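Local coordinates for protein arsenical resistance operon trans-acting repressor (Bacteroides vulgatus, PDB 3KTB) that probably acts as a DNA-binding repressor of an arsenical resistance operon, in the manner of the ArsD family, at residues M4-T18 with I44-Y58. Sequence-based numbering, arbitrary orientation.
Sequences MKKIEIFDPAMCCPT and IIVTRHNLRDEPQVY
R48 and D11 form a salt bridge between two neighbouring parallel strands, 7-11 and 47-50, which belong to a right-handed beta-alpha-beta crossover in the thioredoxin-like fold of ArsD proteins. The arginine grips the carboxylate side-on: R48 NH2 reaches D11 OD1 at 2.9 Å from above the carboxylate plane, while NE meets the syn lone pair of OD2. A bend at chi3 (108°) turns the guanidinium toward the loop after strand 7-11, where the P17 carbonyl oxygen lies over its centre and a water links NH1 to T18 O. The hydroxyl of Y91 is a second hydrogen-bond partner of D11 OD1, besides R48 NH2.

N50 shows how one amide can shape such a loop. N50 ND2 donates to M14 O at 2.8 Å, and OD1 receives M14 N and R52 N from opposite faces of its plane, the latter closing an Asx turn. The amide thereby ties the segment leading to C15 and C16 to N50 and the turn that follows it; C15 forms an interchain disulfide with C15 of a neighbouring subunit, and C16 is bonded to C21.

Between the strands, the backbone bonds I9 N to T47 O, H49 N to I9 O and D11 N to H49 O set the parallel register. On the face bearing E8 and F10, E8 reaches out with CG anti to its backbone N (chi1 -157°), and OE1 uses its anti lone pair to accept H49 NE2 at 2.6 Å, within the imidazole plane.

Packing completes the contact. F10 turns its edge to the face of Y58, the planes 88° apart, and on the ring of F10 itself H49 CD2 sits over one face, 3.4 Å from CE1.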
HETATM    1  N   MSE A   4      19.195   8.247 -28.654  1.00 52.22           N
HETATM    2  CA  MSE A   4      18.290   7.125 -28.903  1.00 59.69           C
HETATM    3  C   MSE A   4      16.997   7.283 -28.103  1.00 58.89           C
HETATM    4  O   MSE A   4      17.000   7.759 -26.960  1.00 64.12           O
HETATM    5  CB  MSE A   4      18.964   5.775 -28.604  1.00 58.25           C
HETATM    6  CG  MSE A   4      20.286   5.589 -29.345  1.00 62.42           C
HETATM    7 SE   MSE A   4      21.009   3.800 -29.032  0.46 58.05          SE
HETATM    8  CE  MSE A   4      21.980   4.180 -27.385  1.00 74.96           C
ATOM      9  N   LYS A   5      15.895   6.889 -28.724  1.00 52.67           N
ATOM     10  CA  LYS A   5      14.568   7.072 -28.151  1.00 56.96           C
ATOM     11  C   LYS A   5      14.058   5.734 -27.611  1.00 59.18           C
ATOM     12  O   LYS A   5      14.392   4.685 -28.154  1.00 52.28           O
ATOM     13  CB  LYS A   5      13.641   7.609 -29.231  1.00 54.91           C
ATOM     14  CG  LYS A   5      14.180   8.898 -29.852  1.00 60.73           C
ATOM     15  CD  LYS A   5      13.405   9.284 -31.100  1.00 68.42           C
ATOM     16  CE  LYS A   5      13.643  10.746 -31.491  1.00 73.59           C
ATOM     17  NZ  LYS A   5      13.070  11.701 -30.502  1.00 75.79           N
ATOM     18  N   LYS A   6      13.278   5.759 -26.533  1.00 61.71           N
ATOM     19  CA  LYS A   6      12.735   4.517 -26.009  1.00 62.22           C
ATOM     20  C   LYS A   6      11.577   4.078 -26.906  1.00 60.59           C
ATOM     21  O   LYS A   6      10.739   4.895 -27.292  1.00 64.68           O
ATOM     22  CB  LYS A   6      12.303   4.648 -24.537  1.00 64.16           C
ATOM     23  CG  LYS A   6      11.609   3.380 -23.961  1.00 89.12           C
ATOM     24  CD  LYS A   6      11.258   3.519 -22.461  1.00 91.14           C
ATOM     25  CE  LYS A   6       9.890   2.903 -22.086  1.00 90.61           C
ATOM     26  NZ  LYS A   6       9.882   1.418 -21.948  1.00 89.60           N
ATOM     27  N   ILE A   7      11.564   2.799 -27.269  1.00 54.36           N
ATOM     28  CA  ILE A   7      10.481   2.251 -28.073  1.00 55.25           C
ATOM     29  C   ILE A   7       9.820   1.111 -27.316  1.00 56.63           C
ATOM     30  O   ILE A   7      10.496   0.190 -26.839  1.00 55.42           O
ATOM     31  CB  ILE A   7      10.971   1.740 -29.435  1.00 51.92           C
ATOM     32  CG1 ILE A   7      11.830   2.809 -30.134  1.00 49.33           C
ATOM     33  CG2 ILE A   7       9.778   1.354 -30.303  1.00 43.46           C
ATOM     34  CD1 ILE A   7      12.745   2.258 -31.194  1.00 50.90           C
ATOM     35  N   GLU A   8       8.500   1.195 -27.202  1.00 59.15           N
ATOM     36  CA  GLU A   8       7.690   0.176 -26.551  1.00 64.25           C
ATOM     37  C   GLU A   8       6.509  -0.127 -27.465  1.00 66.20           C
ATOM     38  O   GLU A   8       5.812   0.782 -27.901  1.00 72.47           O
ATOM     39  CB  GLU A   8       7.170   0.696 -25.214  1.00 62.89           C
ATOM     40  CG  GLU A   8       6.798  -0.386 -24.231  1.00 67.20           C
ATOM     41  CD  GLU A   8       6.256   0.200 -22.936  1.00 78.25           C
ATOM     42  OE1 GLU A   8       5.655  -0.561 -22.144  1.00 75.39           O
ATOM     43  OE2 GLU A   8       6.424   1.425 -22.717  1.00 83.23           O
ATOM     44  N   ILE A   9       6.294  -1.403 -27.759  1.00 60.26           N
ATOM     45  CA  ILE A   9       5.289  -1.807 -28.729  1.00 59.53           C
ATOM     46  C   ILE A   9       4.189  -2.630 -28.049  1.00 58.22           C
ATOM     47  O   ILE A   9       4.471  -3.620 -27.359  1.00 55.67           O
ATOM     48  CB  ILE A   9       5.923  -2.648 -29.862  1.00 56.23           C
ATOM     49  CG1 ILE A   9       6.813  -1.771 -30.746  1.00 58.07           C
ATOM     50  CG2 ILE A   9       4.843  -3.324 -30.692  1.00 54.26           C
ATOM     51  CD1 ILE A   9       7.667  -2.555 -31.719  1.00 51.19           C
ATOM     52  N   PHE A  10       2.942  -2.217 -28.252  1.00 58.21           N
ATOM     53  CA  PHE A  10       1.788  -2.932 -27.700  1.00 58.15           C
ATOM     54  C   PHE A  10       1.115  -3.735 -28.795  1.00 57.26           C
ATOM     55  O   PHE A  10       0.425  -3.180 -29.647  1.00 62.86           O
ATOM     56  CB  PHE A  10       0.829  -1.938 -27.040  1.00 65.47           C
ATOM     57  CG  PHE A  10       1.428  -1.267 -25.843  1.00 69.51           C
ATOM     58  CD1 PHE A  10       1.000  -1.587 -24.560  1.00 70.80           C
ATOM     59  CD2 PHE A  10       2.478  -0.369 -25.996  1.00 66.63           C
ATOM     60  CE1 PHE A  10       1.583  -1.004 -23.450  1.00 70.86           C
ATOM     61  CE2 PHE A  10       3.064   0.225 -24.894  1.00 71.49           C
ATOM     62  CZ  PHE A  10       2.614  -0.094 -23.615  1.00 74.36           C
ATOM     63  N   ASP A  11       1.358  -5.040 -28.811  1.00 52.85           N
ATOM     64  CA  ASP A  11       0.760  -5.875 -29.842  1.00 54.39           C
ATOM     65  C   ASP A  11      -0.741  -6.046 -29.607  1.00 63.90           C
ATOM     66  O   ASP A  11      -1.235  -5.781 -28.508  1.00 56.93           O
ATOM     67  CB  ASP A  11       1.428  -7.241 -29.863  1.00 53.10           C
ATOM     68  CG  ASP A  11       2.909  -7.166 -30.247  1.00 52.56           C
ATOM     69  OD1 ASP A  11       3.226  -6.682 -31.350  1.00 50.35           O
ATOM     70  OD2 ASP A  11       3.750  -7.592 -29.429  1.00 49.35           O
ATOM     71  N   PRO A  12      -1.472  -6.471 -30.653  1.00 67.52           N
ATOM     72  CA  PRO A  12      -2.803  -7.041 -30.433  1.00 70.93           C
ATOM     73  C   PRO A  12      -2.689  -8.293 -29.569  1.00 71.17           C
ATOM     74  O   PRO A  12      -1.570  -8.706 -29.218  1.00 64.25           O
ATOM     75  CB  PRO A  12      -3.252  -7.437 -31.842  1.00 64.29           C
ATOM     76  CG  PRO A  12      -2.505  -6.525 -32.746  1.00 67.01           C
ATOM     77  CD  PRO A  12      -1.184  -6.266 -32.084  1.00 64.95           C
ATOM     78  N   ALA A  13      -3.832  -8.889 -29.229  1.00 68.30           N
ATOM     79  CA  ALA A  13      -3.837 -10.197 -28.597  1.00 62.80           C
ATOM     80  C   ALA A  13      -3.402 -11.220 -29.645  1.00 56.17           C
ATOM     81  O   ALA A  13      -4.003 -11.328 -30.723  1.00 58.45           O
ATOM     82  CB  ALA A  13      -5.246 -10.540 -28.021  1.00 52.59           C
HETATM   83  N   MSE A  14      -2.339 -11.950 -29.341  1.00 49.69           N
HETATM   84  CA  MSE A  14      -1.821 -12.942 -30.262  1.00 52.02           C
HETATM   85  C   MSE A  14      -1.555 -14.223 -29.483  1.00 52.97           C
HETATM   86  O   MSE A  14      -1.399 -14.192 -28.261  1.00 55.23           O
HETATM   87  CB  MSE A  14      -0.531 -12.436 -30.920  1.00 49.75           C
HETATM   88  CG  MSE A  14      -0.688 -11.069 -31.612  1.00 51.63           C
HETATM   89 SE   MSE A  14       0.988 -10.494 -32.476  0.68 54.80          SE
HETATM   90  CE  MSE A  14       2.187 -10.482 -30.915  1.00 41.87           C
ATOM     91  N   CYS A  15      -1.487 -15.345 -30.183  1.00 43.97           N
ATOM     92  CA  CYS A  15      -1.310 -16.626 -29.523  1.00 48.14           C
ATOM     93  C   CYS A  15       0.145 -16.833 -29.046  1.00 52.40           C
ATOM     94  O   CYS A  15       0.426 -17.741 -28.266  1.00 56.88           O
ATOM     95  CB  CYS A  15      -1.789 -17.766 -30.429  1.00 43.61           C
ATOM     96  SG  CYS A  15      -3.623 -17.774 -30.602  1.00 50.62           S
ATOM     97  N   CYS A  16       1.056 -15.975 -29.492  1.00 43.35           N
ATOM     98  CA  CYS A  16       2.436 -16.000 -29.003  1.00 45.52           C
ATOM     99  C   CYS A  16       3.065 -14.615 -29.068  1.00 44.49           C
ATOM    100  O   CYS A  16       2.619 -13.760 -29.830  1.00 49.11           O
ATOM    101  CB  CYS A  16       3.285 -17.031 -29.778  1.00 50.32           C
ATOM    102  SG  CYS A  16       3.507 -16.662 -31.555  1.00 56.12           S
ATOM    103  N   PRO A  17       4.109 -14.381 -28.265  1.00 51.65           N
ATOM    104  CA  PRO A  17       4.658 -13.024 -28.158  1.00 50.70           C
ATOM    105  C   PRO A  17       5.091 -12.415 -29.494  1.00 43.88           C
ATOM    106  O   PRO A  17       5.068 -11.202 -29.611  1.00 44.59           O
ATOM    107  CB  PRO A  17       5.866 -13.209 -27.243  1.00 49.61           C
ATOM    108  CG  PRO A  17       5.529 -14.423 -26.427  1.00 50.63           C
ATOM    109  CD  PRO A  17       4.741 -15.320 -27.315  1.00 49.34           C
ATOM    110  N   THR A  18       5.462 -13.221 -30.485  1.00 37.35           N
ATOM    111  CA  THR A  18       5.953 -12.639 -31.736  1.00 43.48           C
ATOM    112  C   THR A  18       4.907 -12.669 -32.838  1.00 48.77           C
ATOM    113  O   THR A  18       5.111 -12.104 -33.907  1.00 48.56           O
ATOM    114  CB  THR A  18       7.178 -13.406 -32.265  1.00 46.51           C
ATOM    115  OG1 THR A  18       6.807 -14.768 -32.505  1.00 38.72           O
ATOM    116  CG2 THR A  18       8.350 -13.375 -31.251  1.00 42.26           C
ATOM    117  N   ILE A  44      20.163  -2.826 -27.302  1.00 46.99           N
ATOM    118  CA  ILE A  44      18.994  -1.967 -27.323  1.00 42.67           C
ATOM    119  C   ILE A  44      17.709  -2.784 -27.209  1.00 45.62           C
ATOM    120  O   ILE A  44      17.416  -3.616 -28.064  1.00 45.03           O
ATOM    121  CB  ILE A  44      18.940  -1.148 -28.603  1.00 41.73           C
ATOM    122  CG1 ILE A  44      20.131  -0.208 -28.662  1.00 45.63           C
ATOM    123  CG2 ILE A  44      17.612  -0.378 -28.670  1.00 39.74           C
ATOM    124  CD1 ILE A  44      20.434   0.264 -30.034  1.00 44.37           C
ATOM    125  N   ILE A  45      16.931  -2.509 -26.167  1.00 43.24           N
ATOM    126  CA  ILE A  45      15.745  -3.290 -25.844  1.00 39.25           C
ATOM    127  C   ILE A  45      14.459  -2.605 -26.277  1.00 42.38           C
ATOM    128  O   ILE A  45      14.114  -1.531 -25.785  1.00 47.54           O
ATOM    129  CB  ILE A  45      15.670  -3.557 -24.327  1.00 49.30           C
ATOM    130  CG1 ILE A  45      17.064  -3.883 -23.779  1.00 50.97           C
ATOM    131  CG2 ILE A  45      14.692  -4.694 -24.035  1.00 51.61           C
ATOM    132  CD1 ILE A  45      17.651  -5.157 -24.369  1.00 54.88           C
ATOM    133  N   VAL A  46      13.752  -3.224 -27.215  1.00 41.96           N
ATOM    134  CA  VAL A  46      12.412  -2.776 -27.570  1.00 44.93           C
ATOM    135  C   VAL A  46      11.425  -3.663 -26.811  1.00 48.98           C
ATOM    136  O   VAL A  46      11.277  -4.847 -27.119  1.00 48.76           O
ATOM    137  CB  VAL A  46      12.166  -2.899 -29.087  1.00 42.45           C
ATOM    138  CG1 VAL A  46      10.775  -2.415 -29.431  1.00 44.18           C
ATOM    139  CG2 VAL A  46      13.200  -2.095 -29.839  1.00 40.77           C
ATOM    140  N   THR A  47      10.776  -3.102 -25.797  1.00 51.34           N
ATOM    141  CA  THR A  47       9.860  -3.864 -24.954  1.00 48.39           C
ATOM    142  C   THR A  47       8.573  -4.097 -25.747  1.00 49.97           C
ATOM    143  O   THR A  47       8.063  -3.165 -26.387  1.00 49.66           O
ATOM    144  CB  THR A  47       9.581  -3.107 -23.615  1.00 69.88           C
ATOM    145  OG1 THR A  47      10.792  -3.026 -22.846  1.00 67.99           O
ATOM    146  CG2 THR A  47       8.519  -3.818 -22.793  1.00 69.79           C
ATOM    147  N   ARG A  48       8.081  -5.339 -25.750  1.00 48.02           N
ATOM    148  CA  ARG A  48       6.816  -5.666 -26.421  1.00 49.98           C
ATOM    149  C   ARG A  48       5.815  -6.128 -25.407  1.00 56.18           C
ATOM    150  O   ARG A  48       6.174  -6.830 -24.449  1.00 57.90           O
ATOM    151  CB  ARG A  48       6.972  -6.872 -27.318  1.00 52.51           C
ATOM    152  CG  ARG A  48       7.489  -6.629 -28.667  1.00 56.73           C
ATOM    153  CD  ARG A  48       7.446  -7.954 -29.398  1.00 46.68           C
ATOM    154  NE  ARG A  48       6.382  -7.888 -30.373  1.00 46.66           N
ATOM    155  CZ  ARG A  48       6.467  -8.375 -31.596  1.00 45.25           C
ATOM    156  NH1 ARG A  48       7.587  -8.988 -31.969  1.00 38.44           N
ATOM    157  NH2 ARG A  48       5.435  -8.238 -32.437  1.00 46.40           N
ATOM    158  N   HIS A  49       4.550  -5.819 -25.655  1.00 55.54           N
ATOM    159  CA  HIS A  49       3.480  -6.438 -24.890  1.00 59.90           C
ATOM    160  C   HIS A  49       2.460  -7.115 -25.799  1.00 59.99           C
ATOM    161  O   HIS A  49       2.187  -6.654 -26.917  1.00 56.90           O
ATOM    162  CB  HIS A  49       2.786  -5.419 -23.986  1.00 56.17           C
ATOM    163  CG  HIS A  49       3.735  -4.626 -23.151  1.00 58.30           C
ATOM    164  ND1 HIS A  49       4.536  -5.205 -22.187  1.00 58.92           N
ATOM    165  CD2 HIS A  49       4.034  -3.304 -23.151  1.00 52.69           C
ATOM    166  CE1 HIS A  49       5.285  -4.272 -21.622  1.00 57.64           C
ATOM    167  NE2 HIS A  49       4.999  -3.111 -22.190  1.00 59.42           N
ATOM    168  N   ASN A  50       1.897  -8.207 -25.297  1.00 55.55           N
ATOM    169  CA  ASN A  50       0.812  -8.909 -25.972  1.00 60.20           C
ATOM    170  C   ASN A  50      -0.480  -8.791 -25.132  1.00 63.95           C
ATOM    171  O   ASN A  50      -0.510  -9.196 -23.964  1.00 65.00           O
ATOM    172  CB  ASN A  50       1.229 -10.372 -26.170  1.00 60.39           C
ATOM    173  CG  ASN A  50       0.125 -11.233 -26.744  1.00 73.76           C
ATOM    174  OD1 ASN A  50      -0.940 -10.744 -27.135  1.00 75.86           O
ATOM    175  ND2 ASN A  50       0.377 -12.536 -26.801  1.00 79.75           N
ATOM    176  N   LEU A  51      -1.540  -8.228 -25.709  1.00 64.37           N
ATOM    177  CA  LEU A  51      -2.790  -8.032 -24.971  1.00 67.79           C
ATOM    178  C   LEU A  51      -3.298  -9.322 -24.293  1.00 69.28           C
ATOM    179  O   LEU A  51      -3.755  -9.320 -23.158  1.00 69.72           O
ATOM    180  CB  LEU A  51      -3.868  -7.474 -25.900  1.00 67.48           C
ATOM    181  CG  LEU A  51      -5.253  -7.284 -25.277  1.00 70.28           C
ATOM    182  CD1 LEU A  51      -5.145  -6.621 -23.901  1.00 74.06           C
ATOM    183  CD2 LEU A  51      -6.167  -6.461 -26.203  1.00 68.03           C
ATOM    184  N   ARG A  52      -3.214 -10.428 -25.000  1.00 68.19           N
ATOM    185  CA  ARG A  52      -3.625 -11.698 -24.434  1.00 74.51           C
ATOM    186  C   ARG A  52      -2.851 -12.089 -23.168  1.00 79.42           C
ATOM    187  O   ARG A  52      -3.395 -12.724 -22.268  1.00 84.11           O
ATOM    188  CB  ARG A  52      -3.470 -12.790 -25.479  1.00 70.82           C
ATOM    189  CG  ARG A  52      -3.390 -14.165 -24.886  1.00 75.77           C
ATOM    190  CD  ARG A  52      -3.608 -15.198 -25.946  1.00 82.98           C
ATOM    191  NE  ARG A  52      -3.457 -16.522 -25.377  1.00 93.43           N
ATOM    192  CZ  ARG A  52      -2.289 -17.126 -25.206  1.00 95.47           C
ATOM    193  NH1 ARG A  52      -1.162 -16.524 -25.568  1.00 89.34           N
ATOM    194  NH2 ARG A  52      -2.258 -18.339 -24.673  1.00102.35           N
ATOM    195  N   ASP A  53      -1.584 -11.707 -23.102  1.00 80.84           N
ATOM    196  CA  ASP A  53      -0.710 -12.135 -22.010  1.00 78.99           C
ATOM    197  C   ASP A  53      -0.605 -11.107 -20.875  1.00 76.83           C
ATOM    198  O   ASP A  53      -0.565 -11.481 -19.708  1.00 76.07           O
ATOM    199  CB  ASP A  53       0.694 -12.483 -22.542  1.00 78.61           C
ATOM    200  CG  ASP A  53       0.710 -13.765 -23.370  1.00 83.81           C
ATOM    201  OD1 ASP A  53       1.684 -13.963 -24.139  1.00 80.90           O
ATOM    202  OD2 ASP A  53      -0.250 -14.570 -23.257  1.00 87.90           O
ATOM    203  N   GLU A  54      -0.537  -9.821 -21.213  1.00 73.91           N
ATOM    204  CA  GLU A  54      -0.422  -8.785 -20.194  1.00 76.71           C
ATOM    205  C   GLU A  54      -1.522  -7.767 -20.359  1.00 81.84           C
ATOM    206  O   GLU A  54      -1.257  -6.649 -20.776  1.00 85.78           O
ATOM    207  CB  GLU A  54       0.904  -8.046 -20.314  1.00 77.86           C
ATOM    208  CG  GLU A  54       2.116  -8.921 -20.334  1.00 78.63           C
ATOM    209  CD  GLU A  54       3.290  -8.232 -21.013  1.00 83.43           C
ATOM    210  OE1 GLU A  54       3.733  -8.737 -22.078  1.00 83.01           O
ATOM    211  OE2 GLU A  54       3.749  -7.188 -20.489  1.00 79.86           O
ATOM    212  N   PRO A  55      -2.760  -8.143 -20.029  1.00 85.89           N
ATOM    213  CA  PRO A  55      -3.885  -7.226 -20.235  1.00 86.38           C
ATOM    214  C   PRO A  55      -3.772  -5.999 -19.346  1.00 94.56           C
ATOM    215  O   PRO A  55      -4.205  -4.905 -19.739  1.00 95.93           O
ATOM    216  CB  PRO A  55      -5.097  -8.057 -19.814  1.00 89.13           C
ATOM    217  CG  PRO A  55      -4.633  -9.485 -19.847  1.00 88.73           C
ATOM    218  CD  PRO A  55      -3.186  -9.445 -19.492  1.00 85.77           C
ATOM    219  N   GLN A  56      -3.187  -6.171 -18.162  1.00100.69           N
ATOM    220  CA  GLN A  56      -3.192  -5.097 -17.165  1.00110.77           C
ATOM    221  C   GLN A  56      -2.339  -3.902 -17.588  1.00105.88           C
ATOM    222  O   GLN A  56      -2.575  -2.770 -17.145  1.00102.85           O
ATOM    223  CB  GLN A  56      -2.761  -5.611 -15.785  1.00121.24           C
ATOM    224  CG  GLN A  56      -2.998  -4.614 -14.646  1.00135.71           C
ATOM    225  CD  GLN A  56      -3.824  -5.201 -13.504  1.00145.43           C
ATOM    226  OE1 GLN A  56      -3.951  -6.423 -13.380  1.00148.05           O
ATOM    227  NE2 GLN A  56      -4.386  -4.331 -12.666  1.00147.40           N
ATOM    228  N   VAL A  57      -1.354  -4.152 -18.449  1.00 95.53           N
ATOM    229  CA  VAL A  57      -0.487  -3.080 -18.916  1.00 91.92           C
ATOM    230  C   VAL A  57      -1.220  -2.147 -19.890  1.00 84.86           C
ATOM    231  O   VAL A  57      -0.882  -0.970 -19.987  1.00 76.63           O
ATOM    232  CB  VAL A  57       0.820  -3.624 -19.545  1.00 91.34           C
ATOM    233  CG1 VAL A  57       0.557  -4.187 -20.928  1.00 85.04           C
ATOM    234  CG2 VAL A  57       1.874  -2.527 -19.600  1.00 96.19           C
ATOM    235  N   TYR A  58      -2.225  -2.672 -20.593  1.00 82.78           N
ATOM    236  CA  TYR A  58      -3.015  -1.878 -21.537  1.00 85.82           C
ATOM    237  C   TYR A  58      -3.963  -0.952 -20.784  1.00 99.76           C
ATOM    238  O   TYR A  58      -4.538  -0.014 -21.356  1.00105.12           O
ATOM    239  CB  TYR A  58      -3.795  -2.785 -22.502  1.00 82.46           C
ATOM    240  CG  TYR A  58      -2.899  -3.517 -23.493  1.00 76.40           C
ATOM    241  CD1 TYR A  58      -2.908  -3.193 -24.850  1.00 73.09           C
ATOM    242  CD2 TYR A  58      -2.030  -4.507 -23.062  1.00 75.39           C
ATOM    243  CE1 TYR A  58      -2.089  -3.843 -25.751  1.00 71.19           C
ATOM    244  CE2 TYR A  58      -1.194  -5.174 -23.958  1.00 75.58           C
ATOM    245  CZ  TYR A  58      -1.229  -4.837 -25.300  1.00 74.31           C
ATOM    246  OH  TYR A  58      -0.402  -5.501 -26.177  1.00 72.37           O
TER
HETATM  247  O   HOH W   1      11.249  -0.435 -24.404  1.00 73.79           O
HETATM  248  O   HOH W   2      13.804   1.085 -26.724  1.00 59.28           O
HETATM  249  O   HOH W   3       6.769  -9.992 -34.236  1.00 41.01           O